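Local coordinates for protein formate dehydrogenase (Pyrobaculum aerophilum, PDB 1QP8) that binds NADPH and probably acts as a D-isomer-specific 2-hydroxyacid dehydrogenase, a family to which glyoxylate and hydroxypyruvate reductase activities are assigned, at residues A[87-92]-A[260-265]; A[81-86]-A[136-141]; A[235-240]-A[248-253]. All coordinates share one frame; numbering follows the deposited sequence.

Contact 1: A[87-92]-A[260-265]. With NDP (NADPH dihydro-nicotinamide-adenine-dinucleotide phosphate), chain C.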
# COMPACT_ATOMS: atom_id res chain seq x y z
N ALA A 87 7.51 4.14 -7.21
CA ALA A 87 6.89 2.83 -7.11
C ALA A 87 6.03 2.74 -5.85
O ALA A 87 4.82 2.53 -5.95
CB ALA A 87 7.96 1.75 -7.10
N GLU A 88 6.64 2.90 -4.67
CA GLU A 88 5.87 2.82 -3.43
C GLU A 88 4.73 3.83 -3.41
O GLU A 88 3.66 3.57 -2.84
CB GLU A 88 6.72 3.08 -2.18
CG GLU A 88 8.19 3.40 -2.39
CD GLU A 88 8.90 3.71 -1.06
OE1 GLU A 88 8.59 4.75 -0.43
OE2 GLU A 88 9.76 2.91 -0.65
N PHE A 89 4.94 4.98 -4.03
CA PHE A 89 3.90 5.99 -4.04
C PHE A 89 2.67 5.50 -4.80
O PHE A 89 1.53 5.75 -4.40
CB PHE A 89 4.42 7.30 -4.64
CG PHE A 89 3.64 8.50 -4.23
CD1 PHE A 89 3.84 9.08 -2.99
CD2 PHE A 89 2.66 9.03 -5.05
CE1 PHE A 89 3.07 10.18 -2.57
CE2 PHE A 89 1.88 10.12 -4.66
CZ PHE A 89 2.09 10.70 -3.41
N ALA A 90 2.89 4.80 -5.91
CA ALA A 90 1.78 4.30 -6.71
C ALA A 90 0.99 3.25 -5.93
O ALA A 90 -0.23 3.20 -6.02
CB ALA A 90 2.31 3.70 -8.00
N LEU A 91 1.69 2.42 -5.18
CA LEU A 91 1.01 1.41 -4.41
C LEU A 91 0.12 2.07 -3.38
O LEU A 91 -1.03 1.66 -3.18
CB LEU A 91 2.01 0.49 -3.73
CG LEU A 91 2.71 -0.40 -4.75
CD1 LEU A 91 3.94 -1.01 -4.13
CD2 LEU A 91 1.75 -1.47 -5.23
N ALA A 92 0.66 3.09 -2.72
CA ALA A 92 -0.10 3.83 -1.72
C ALA A 92 -1.29 4.45 -2.41
O ALA A 92 -2.42 4.35 -1.93
CB ALA A 92 0.77 4.92 -1.12
N TRP A 260 1.91 15.97 -7.56
CA TRP A 260 3.12 15.56 -8.26
C TRP A 260 4.29 15.44 -7.27
O TRP A 260 5.33 16.05 -7.45
CB TRP A 260 3.41 16.62 -9.31
CG TRP A 260 4.36 16.21 -10.34
CD1 TRP A 260 4.98 15.00 -10.45
CD2 TRP A 260 4.81 17.00 -11.44
NE1 TRP A 260 5.78 14.98 -11.57
CE2 TRP A 260 5.70 16.20 -12.19
CE3 TRP A 260 4.55 18.31 -11.86
CZ2 TRP A 260 6.33 16.67 -13.34
CZ3 TRP A 260 5.17 18.78 -13.01
CH2 TRP A 260 6.05 17.95 -13.74
N VAL A 261 4.10 14.63 -6.24
CA VAL A 261 5.13 14.45 -5.22
C VAL A 261 5.63 13.02 -5.06
O VAL A 261 6.29 12.71 -4.08
CB VAL A 261 4.62 14.90 -3.86
CG1 VAL A 261 4.58 16.42 -3.83
CG2 VAL A 261 3.25 14.32 -3.59
N ALA A 262 5.31 12.16 -6.02
CA ALA A 262 5.75 10.78 -5.95
C ALA A 262 7.26 10.74 -6.14
O ALA A 262 7.73 10.31 -7.18
CB ALA A 262 5.07 9.97 -7.03
N GLY A 263 8.02 11.18 -5.15
CA GLY A 263 9.46 11.17 -5.30
C GLY A 263 9.90 12.23 -6.30
O GLY A 263 9.25 12.45 -7.31
N GLY A 264 11.03 12.87 -6.01
CA GLY A 264 11.52 13.93 -6.88
C GLY A 264 11.19 15.24 -6.21
O GLY A 264 11.93 15.70 -5.34
N TYR A 265 10.07 15.84 -6.58
CA TYR A 265 9.65 17.09 -5.98
C TYR A 265 9.02 16.83 -4.60
O TYR A 265 8.62 17.77 -3.91
CB TYR A 265 8.63 17.81 -6.87
CG TYR A 265 9.15 18.10 -8.26
CD1 TYR A 265 9.22 17.10 -9.22
CD2 TYR A 265 9.59 19.38 -8.60
CE1 TYR A 265 9.70 17.36 -10.50
CE2 TYR A 265 10.08 19.65 -9.87
CZ TYR A 265 10.13 18.64 -10.82
OH TYR A 265 10.63 18.89 -12.08
PA NDP C . 11.43 4.28 -18.52
O1A NDP C . 11.42 5.45 -19.46
O2A NDP C . 11.85 5.23 -17.46
O5B NDP C . 9.97 3.90 -19.18
C5B NDP C . 10.12 2.91 -20.27
C4B NDP C . 8.97 1.84 -20.19
O4B NDP C . 7.66 2.31 -20.72
C3B NDP C . 9.23 0.56 -21.08
O3B NDP C . 8.42 -0.51 -20.63
C2B NDP C . 8.88 1.16 -22.44
O2B NDP C . 8.79 0.42 -23.60
C1B NDP C . 7.63 1.87 -22.11
N9A NDP C . 7.26 2.83 -23.10
C8A NDP C . 7.85 4.01 -23.49
N7A NDP C . 7.15 4.62 -24.44
C5A NDP C . 6.09 3.78 -24.66
C6A NDP C . 4.97 3.86 -25.58
N6A NDP C . 4.87 4.90 -26.42
N1A NDP C . 4.05 2.81 -25.55
C2A NDP C . 4.24 1.77 -24.66
N3A NDP C . 5.24 1.63 -23.79
C4A NDP C . 6.12 2.69 -23.84
O3 NDP C . 10.53 3.92 -17.29
PN NDP C . 9.85 4.50 -15.92
O1N NDP C . 9.08 3.44 -15.22
O2N NDP C . 10.86 5.12 -15.01
O5D NDP C . 8.82 5.71 -16.40
C5D NDP C . 9.38 7.02 -16.67
C4D NDP C . 8.20 7.95 -16.98
O4D NDP C . 7.36 8.05 -15.80
C3D NDP C . 8.68 9.36 -17.30
O3D NDP C . 8.94 9.45 -18.69
C2D NDP C . 7.50 10.22 -16.77
O2D NDP C . 6.54 10.49 -17.81
C1D NDP C . 6.95 9.42 -15.57
N1N NDP C . 7.46 9.92 -14.21
C2N NDP C . 6.46 10.39 -13.30
C3N NDP C . 6.92 10.86 -12.04
C7N NDP C . 5.84 11.38 -11.02
O7N NDP C . 6.21 11.60 -9.88
N7N NDP C . 4.57 11.54 -11.47
C4N NDP C . 8.31 10.89 -11.63
C5N NDP C . 9.20 10.38 -12.65
C6N NDP C . 8.84 9.92 -13.88
P2B NDP C . 10.20 0.43 -24.54
O1X NDP C . 9.65 -0.42 -25.66
O2X NDP C . 10.38 1.88 -24.85
O3X NDP C . 11.23 -0.15 -23.70
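With chi1 at -158°, Phe-89 swings its ring out from helix 83-98, CG lying anti to the backbone N and beside the carbonyl carbon, which directs the ring at loop 260-265; Val-261, across from it, holds CG2 between its own backbone N and carbonyl carbon. Helix 83-98 thus packs on the loop that leaves strand 255-257, the last strand in the order of the Rossmann-type parallel sheet, for helix 268-286. The main element is a CH-pi interaction: CA of Ala-262 stands 3.8 Å from the centroid of the Phe-89 ring, 21° off the normal and displaced toward the rim. CB of Ala-262 lies above the ring plane on the same side as CA, near CG and CD2. Ala-262 is the centre of an inverse gamma turn, and its backbone N, like that of Val-261, is hydrogen-bonded to the carboxylate of Asp-235, an NADPH-binding residue. All three touching residues are buried, and Ile-101 of the second subunit also packs on Phe-89. The loop belongs to the coenzyme pocket: the carboxamide O7N of NADPH lies in the plane of the Trp-260 ring, at its edge. At the outer end of the aromatic ring, Phe-89 CZ is 3.8 Å from Val-261 CG2.

Contact 2: A[81-86]-A[136-141]. With NDP (NADPH dihydro-nicotinamide-adenine-dinucleotide phosphate), chain C.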
# COMPACT_ATOMS: atom_id res chain seq x y z
N SER A 81 15.96 6.45 -11.57
CA SER A 81 16.70 7.23 -10.59
C SER A 81 15.75 7.47 -9.44
O SER A 81 16.19 7.72 -8.31
CB SER A 81 17.17 8.55 -11.20
OG SER A 81 16.22 9.02 -12.14
N ASN A 82 14.45 7.38 -9.72
CA ASN A 82 13.43 7.55 -8.69
C ASN A 82 12.39 6.42 -8.78
O ASN A 82 11.29 6.52 -8.24
CB ASN A 82 12.75 8.91 -8.83
CG ASN A 82 12.13 9.12 -10.19
OD1 ASN A 82 11.54 10.16 -10.46
ND2 ASN A 82 12.26 8.12 -11.05
N ALA A 83 12.77 5.34 -9.45
CA ALA A 83 11.88 4.21 -9.65
C ALA A 83 11.28 3.69 -8.36
O ALA A 83 10.07 3.51 -8.26
CB ALA A 83 12.61 3.09 -10.38
N ASP A 84 12.11 3.45 -7.35
CA ASP A 84 11.59 2.95 -6.10
C ASP A 84 10.62 3.91 -5.45
O ASP A 84 9.49 3.54 -5.13
CB ASP A 84 12.73 2.61 -5.16
CG ASP A 84 13.62 1.52 -5.72
OD1 ASP A 84 13.12 0.41 -5.98
OD2 ASP A 84 14.83 1.78 -5.92
N ALA A 85 11.04 5.16 -5.26
CA ALA A 85 10.18 6.16 -4.63
C ALA A 85 8.80 6.22 -5.28
O ALA A 85 7.78 6.04 -4.62
CB ALA A 85 10.84 7.54 -4.70
N VAL A 86 8.79 6.48 -6.58
CA VAL A 86 7.55 6.56 -7.34
C VAL A 86 6.77 5.24 -7.24
O VAL A 86 5.54 5.23 -7.21
CB VAL A 86 7.84 6.86 -8.81
CG1 VAL A 86 6.55 7.05 -9.58
CG2 VAL A 86 8.73 8.08 -8.92
N GLY A 136 6.90 0.76 -13.67
CA GLY A 136 5.90 -0.22 -14.04
C GLY A 136 6.22 -1.59 -13.48
O GLY A 136 5.39 -2.21 -12.81
N THR A 137 7.44 -2.03 -13.73
CA THR A 137 7.91 -3.33 -13.27
C THR A 137 7.89 -3.54 -11.76
O THR A 137 7.49 -4.60 -11.29
CB THR A 137 9.33 -3.60 -13.77
OG1 THR A 137 9.33 -3.69 -15.20
CG2 THR A 137 9.86 -4.91 -13.20
N ARG A 138 8.35 -2.55 -11.01
CA ARG A 138 8.39 -2.69 -9.56
C ARG A 138 6.98 -2.83 -9.05
O ARG A 138 6.70 -3.64 -8.16
CB ARG A 138 9.08 -1.49 -8.92
CG ARG A 138 10.57 -1.47 -9.19
CD ARG A 138 11.24 -0.20 -8.74
NE ARG A 138 12.32 0.15 -9.66
CZ ARG A 138 13.61 0.00 -9.39
NH1 ARG A 138 14.00 -0.48 -8.22
NH2 ARG A 138 14.52 0.33 -10.31
N VAL A 139 6.09 -2.04 -9.62
CA VAL A 139 4.69 -2.08 -9.23
C VAL A 139 4.16 -3.46 -9.56
O VAL A 139 3.66 -4.18 -8.68
CB VAL A 139 3.87 -0.97 -9.97
CG1 VAL A 139 2.40 -1.05 -9.60
CG2 VAL A 139 4.40 0.41 -9.59
N GLY A 140 4.30 -3.84 -10.82
CA GLY A 140 3.85 -5.15 -11.28
C GLY A 140 4.33 -6.29 -10.40
O GLY A 140 3.54 -7.15 -10.02
N LYS A 141 5.61 -6.29 -10.05
CA LYS A 141 6.13 -7.34 -9.20
C LYS A 141 5.44 -7.40 -7.83
O LYS A 141 5.11 -8.49 -7.34
CB LYS A 141 7.64 -7.20 -9.08
CG LYS A 141 8.33 -7.44 -10.42
CD LYS A 141 9.84 -7.51 -10.33
CE LYS A 141 10.42 -7.87 -11.69
NZ LYS A 141 11.91 -7.92 -11.69
PA NDP C . 11.43 4.28 -18.52
O1A NDP C . 11.42 5.45 -19.46
O2A NDP C . 11.85 5.23 -17.46
O5B NDP C . 9.97 3.90 -19.18
C5B NDP C . 10.12 2.91 -20.27
C4B NDP C . 8.97 1.84 -20.19
O4B NDP C . 7.66 2.31 -20.72
C3B NDP C . 9.23 0.56 -21.08
O3B NDP C . 8.42 -0.51 -20.63
C2B NDP C . 8.88 1.16 -22.44
O2B NDP C . 8.79 0.42 -23.60
C1B NDP C . 7.63 1.87 -22.11
N9A NDP C . 7.26 2.83 -23.10
C8A NDP C . 7.85 4.01 -23.49
N7A NDP C . 7.15 4.62 -24.44
C5A NDP C . 6.09 3.78 -24.66
C6A NDP C . 4.97 3.86 -25.58
N6A NDP C . 4.87 4.90 -26.42
N1A NDP C . 4.05 2.81 -25.55
C2A NDP C . 4.24 1.77 -24.66
N3A NDP C . 5.24 1.63 -23.79
C4A NDP C . 6.12 2.69 -23.84
O3 NDP C . 10.53 3.92 -17.29
PN NDP C . 9.85 4.50 -15.92
O1N NDP C . 9.08 3.44 -15.22
O2N NDP C . 10.86 5.12 -15.01
O5D NDP C . 8.82 5.71 -16.40
C5D NDP C . 9.38 7.02 -16.67
C4D NDP C . 8.20 7.95 -16.98
O4D NDP C . 7.36 8.05 -15.80
C3D NDP C . 8.68 9.36 -17.30
O3D NDP C . 8.94 9.45 -18.69
C2D NDP C . 7.50 10.22 -16.77
O2D NDP C . 6.54 10.49 -17.81
C1D NDP C . 6.95 9.42 -15.57
N1N NDP C . 7.46 9.92 -14.21
C2N NDP C . 6.46 10.39 -13.30
C3N NDP C . 6.92 10.86 -12.04
C7N NDP C . 5.84 11.38 -11.02
O7N NDP C . 6.21 11.60 -9.88
N7N NDP C . 4.57 11.54 -11.47
C4N NDP C . 8.31 10.89 -11.63
C5N NDP C . 9.20 10.38 -12.65
C6N NDP C . 8.84 9.92 -13.88
P2B NDP C . 10.20 0.43 -24.54
O1X NDP C . 9.65 -0.42 -25.66
O2X NDP C . 10.38 1.88 -24.85
O3X NDP C . 11.23 -0.15 -23.70
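Arg-138 and Asp-84 form a salt bridge between the start of helix 83-98 and helix 135-145, Arg-138 NH1 lying 2.6 Å from Asp-84 OD1. The N-H...O angle of 118° marks the hydrogen bond within it as weak, and the carboxylate and guanidinium planes are turned 86° apart, so the two groups do not meet as a coplanar pair. Two conformations produce this. Asp-84 has CG anti to its carbonyl carbon, which carries OD1 toward the arginine although its CB does not face helix 135-145 directly. Arg-138 is extended about chi2 and then bends at chi3 (-145°), laying the guanidinium across the first turn of the other helix. The backbone N of Asp-84 lies over one face of this group, offset toward its rim, while CB of Ala-83, which does point at the opposing helix, approaches NE and CZ obliquely. The guanidinium has a second charge partner, Glu-134, bridged through NH2. Coenzyme residues flank the contact: Asn-82 OD1 is 3.2 Å from C5N of the nicotinamide, and Gly-136 belongs to a probable Rossmann-type glycine-rich motif. Helix 135-145 follows strand 126-130 of the parallel sheet, helix 268-286 packs against Asn-82 and Ala-85, and Gln-123 of the second subunit reaches Asp-84.

Contact 3: A[235-240]-A[248-253]. With NDP (NADPH dihydro-nicotinamide-adenine-dinucleotide phosphate), chain C.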
# COMPACT_ATOMS: atom_id res chain seq x y z
N ASP A 235 -1.13 11.49 -9.20
CA ASP A 235 -0.14 12.38 -8.65
C ASP A 235 0.30 13.33 -9.75
O ASP A 235 1.08 14.24 -9.51
CB ASP A 235 1.08 11.59 -8.18
CG ASP A 235 2.20 12.49 -7.70
OD1 ASP A 235 3.29 12.50 -8.32
OD2 ASP A 235 1.97 13.18 -6.69
N VAL A 236 -0.21 13.12 -10.95
CA VAL A 236 0.17 13.97 -12.07
C VAL A 236 -1.05 14.56 -12.77
O VAL A 236 -2.08 13.91 -12.87
CB VAL A 236 0.99 13.20 -13.08
CG1 VAL A 236 1.74 14.17 -13.99
CG2 VAL A 236 1.94 12.29 -12.36
N TRP A 237 -0.93 15.78 -13.27
CA TRP A 237 -2.09 16.39 -13.88
C TRP A 237 -1.87 17.13 -15.18
O TRP A 237 -0.76 17.55 -15.48
CB TRP A 237 -2.72 17.33 -12.87
CG TRP A 237 -3.04 16.63 -11.62
CD1 TRP A 237 -2.20 16.36 -10.57
CD2 TRP A 237 -4.27 15.97 -11.34
NE1 TRP A 237 -2.84 15.56 -9.65
CE2 TRP A 237 -4.11 15.30 -10.10
CE3 TRP A 237 -5.50 15.86 -12.01
CZ2 TRP A 237 -5.13 14.54 -9.52
CZ3 TRP A 237 -6.51 15.11 -11.43
CH2 TRP A 237 -6.32 14.46 -10.20
N TRP A 238 -2.96 17.30 -15.93
CA TRP A 238 -2.90 18.01 -17.20
C TRP A 238 -2.43 19.43 -16.96
O TRP A 238 -1.72 20.01 -17.78
CB TRP A 238 -4.26 18.01 -17.89
CG TRP A 238 -4.70 16.62 -18.20
CD1 TRP A 238 -4.39 15.90 -19.31
CD2 TRP A 238 -5.44 15.75 -17.35
NE1 TRP A 238 -4.88 14.62 -19.21
CE2 TRP A 238 -5.53 14.50 -18.01
CE3 TRP A 238 -6.03 15.89 -16.09
CZ2 TRP A 238 -6.20 13.41 -17.45
CZ3 TRP A 238 -6.69 14.80 -15.52
CH2 TRP A 238 -6.77 13.57 -16.21
N GLY A 239 -2.82 19.99 -15.82
CA GLY A 239 -2.41 21.34 -15.49
C GLY A 239 -0.91 21.45 -15.31
O GLY A 239 -0.38 22.55 -15.20
N ARG A 240 -0.23 20.30 -15.27
CA ARG A 240 1.21 20.26 -15.13
C ARG A 240 1.76 21.37 -14.25
O ARG A 240 2.26 22.38 -14.76
CB ARG A 240 1.87 20.38 -16.52
CG ARG A 240 2.45 19.10 -17.05
CD ARG A 240 3.19 19.29 -18.36
NE ARG A 240 3.99 18.10 -18.66
CZ ARG A 240 5.11 17.78 -18.02
NH1 ARG A 240 5.59 18.56 -17.05
NH2 ARG A 240 5.75 16.65 -18.33
N GLU A 248 -11.53 21.05 -11.09
CA GLU A 248 -12.81 20.39 -11.25
C GLU A 248 -12.72 18.90 -10.96
O GLU A 248 -13.74 18.24 -10.76
CB GLU A 248 -13.37 20.60 -12.65
CG GLU A 248 -12.45 20.21 -13.77
CD GLU A 248 -13.00 20.69 -15.10
OE1 GLU A 248 -14.04 20.15 -15.53
OE2 GLU A 248 -12.41 21.61 -15.70
N PHE A 249 -11.51 18.36 -10.94
CA PHE A 249 -11.35 16.95 -10.64
C PHE A 249 -11.33 16.77 -9.14
O PHE A 249 -11.97 15.87 -8.60
CB PHE A 249 -10.05 16.39 -11.23
CG PHE A 249 -10.16 15.95 -12.68
CD1 PHE A 249 -9.95 16.85 -13.72
CD2 PHE A 249 -10.50 14.64 -12.99
CE1 PHE A 249 -10.09 16.45 -15.04
CE2 PHE A 249 -10.63 14.23 -14.31
CZ PHE A 249 -10.43 15.14 -15.33
N PHE A 250 -10.59 17.64 -8.47
CA PHE A 250 -10.44 17.57 -7.02
C PHE A 250 -11.75 17.68 -6.24
O PHE A 250 -11.85 17.21 -5.10
CB PHE A 250 -9.45 18.64 -6.57
CG PHE A 250 -8.20 18.70 -7.41
CD1 PHE A 250 -7.56 19.91 -7.65
CD2 PHE A 250 -7.70 17.55 -8.02
CE1 PHE A 250 -6.46 19.98 -8.49
CE2 PHE A 250 -6.61 17.61 -8.86
CZ PHE A 250 -5.98 18.83 -9.10
N SER A 251 -12.77 18.27 -6.85
CA SER A 251 -14.05 18.42 -6.17
C SER A 251 -14.96 17.22 -6.42
O SER A 251 -16.10 17.18 -5.94
CB SER A 251 -14.76 19.68 -6.65
OG SER A 251 -15.04 19.56 -8.03
N LEU A 252 -14.46 16.25 -7.18
CA LEU A 252 -15.24 15.05 -7.43
C LEU A 252 -14.90 14.11 -6.28
O LEU A 252 -13.73 13.90 -5.95
CB LEU A 252 -14.90 14.44 -8.79
CG LEU A 252 -15.54 15.23 -9.95
CD1 LEU A 252 -14.88 14.94 -11.30
CD2 LEU A 252 -17.02 14.87 -9.98
N PRO A 253 -15.92 13.58 -5.61
CA PRO A 253 -15.65 12.68 -4.49
C PRO A 253 -14.93 11.40 -4.84
O PRO A 253 -14.33 10.78 -3.98
CB PRO A 253 -17.03 12.48 -3.87
CG PRO A 253 -17.97 12.81 -4.97
CD PRO A 253 -17.32 13.99 -5.62
PA NDP C . 11.43 4.28 -18.52
O1A NDP C . 11.42 5.45 -19.46
O2A NDP C . 11.85 5.23 -17.46
O5B NDP C . 9.97 3.90 -19.18
C5B NDP C . 10.12 2.91 -20.27
C4B NDP C . 8.97 1.84 -20.19
O4B NDP C . 7.66 2.31 -20.72
C3B NDP C . 9.23 0.56 -21.08
O3B NDP C . 8.42 -0.51 -20.63
C2B NDP C . 8.88 1.16 -22.44
O2B NDP C . 8.79 0.42 -23.60
C1B NDP C . 7.63 1.87 -22.11
N9A NDP C . 7.26 2.83 -23.10
C8A NDP C . 7.85 4.01 -23.49
N7A NDP C . 7.15 4.62 -24.44
C5A NDP C . 6.09 3.78 -24.66
C6A NDP C . 4.97 3.86 -25.58
N6A NDP C . 4.87 4.90 -26.42
N1A NDP C . 4.05 2.81 -25.55
C2A NDP C . 4.24 1.77 -24.66
N3A NDP C . 5.24 1.63 -23.79
C4A NDP C . 6.12 2.69 -23.84
O3 NDP C . 10.53 3.92 -17.29
PN NDP C . 9.85 4.50 -15.92
O1N NDP C . 9.08 3.44 -15.22
O2N NDP C . 10.86 5.12 -15.01
O5D NDP C . 8.82 5.71 -16.40
C5D NDP C . 9.38 7.02 -16.67
C4D NDP C . 8.20 7.95 -16.98
O4D NDP C . 7.36 8.05 -15.80
C3D NDP C . 8.68 9.36 -17.30
O3D NDP C . 8.94 9.45 -18.69
C2D NDP C . 7.50 10.22 -16.77
O2D NDP C . 6.54 10.49 -17.81
C1D NDP C . 6.95 9.42 -15.57
N1N NDP C . 7.46 9.92 -14.21
C2N NDP C . 6.46 10.39 -13.30
C3N NDP C . 6.92 10.86 -12.04
C7N NDP C . 5.84 11.38 -11.02
O7N NDP C . 6.21 11.60 -9.88
N7N NDP C . 4.57 11.54 -11.47
C4N NDP C . 8.31 10.89 -11.63
C5N NDP C . 9.20 10.38 -12.65
C6N NDP C . 8.84 9.92 -13.88
P2B NDP C . 10.20 0.43 -24.54
O1X NDP C . 9.65 -0.42 -25.66
O2X NDP C . 10.38 1.88 -24.85
O3X NDP C . 11.23 -0.15 -23.70
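Trp-237 and Trp-238 of the loop after strand 231-234 meet Phe-249 and Phe-250 of helix 247-250 in an aromatic cluster, with 195 Å² buried between the two segments. Three ring pairs differ in geometry. Trp-237 and Phe-250 form a T-shaped pair: the edge of Phe-250 is directed at the face of the tryptophan's six-membered ring, with centroids 4.7 Å apart and planes at 87°. CE2 of Phe-250 does the touching, standing over that face toward its rim, 3.4 Å from Trp-237 CH2. Trp-238 and Phe-249 are closer to parallel, at 27°, but slid so far apart that the rings barely overlap; Trp-238 CZ3 sits above the phenylalanine face near its rim, 3.8 Å from Phe-249 CZ. In the third, oblique pair, Trp-237 CZ3 comes against CB and CG of Phe-249, at the root of its ring, 3.8 Å from CB.

Both phenylalanines carry CG anti to the carbonyl carbon. Phe-249 starts from a CB that faces the loop, whereas the Phe-250 ring reaches Trp-237 with its far end.

Polar bonds fix the indoles from outside the cluster. NE1 of Trp-237 is hydrogen-bonded to the carbonyl O of Thr-258, and NE1 of Trp-238 to that of Leu-215. In the backbone, a type I beta turn from Trp-237 to Arg-240 is closed by Arg-240 N to Trp-237 O, 2.8 Å.

The coenzyme lies near the start of the loop. Asp-235 OD1, itself hydrogen-bonded to Ala-262 N, is merely close to the carboxamide O7N of NADPH, at 3.4 Å. The whole is an aromatic cluster on the Rossmann-type coenzyme domain, joining the loop at the carboxy end of strand 231-234, which lines the nicotinamide pocket, to the short helix leading into strand 255-257.

Contacts 1 and 2 share helix 83-98, their centres 9 Å apart, and touch directly through packing such as Ala-87 on Arg-138. Contact 3 lies farther out, about 16 Å between centres from contact 1 and 23 Å from contact 2; it meets contact 1 through Asp-235 and the loop after strand 255-257. Along the chain the segments of contacts 1 and 2 alternate, whereas both segments of contact 3 fall between those of contact 1. Strands 126-130, 231-234 and 255-257, each of which precedes one of these segments along the chain, belong to the six-stranded parallel sheet. All three contacts have segments that reach NADPH, contact 3 through the start of its loop alone, so the pocket draws together chain regions distant in sequence.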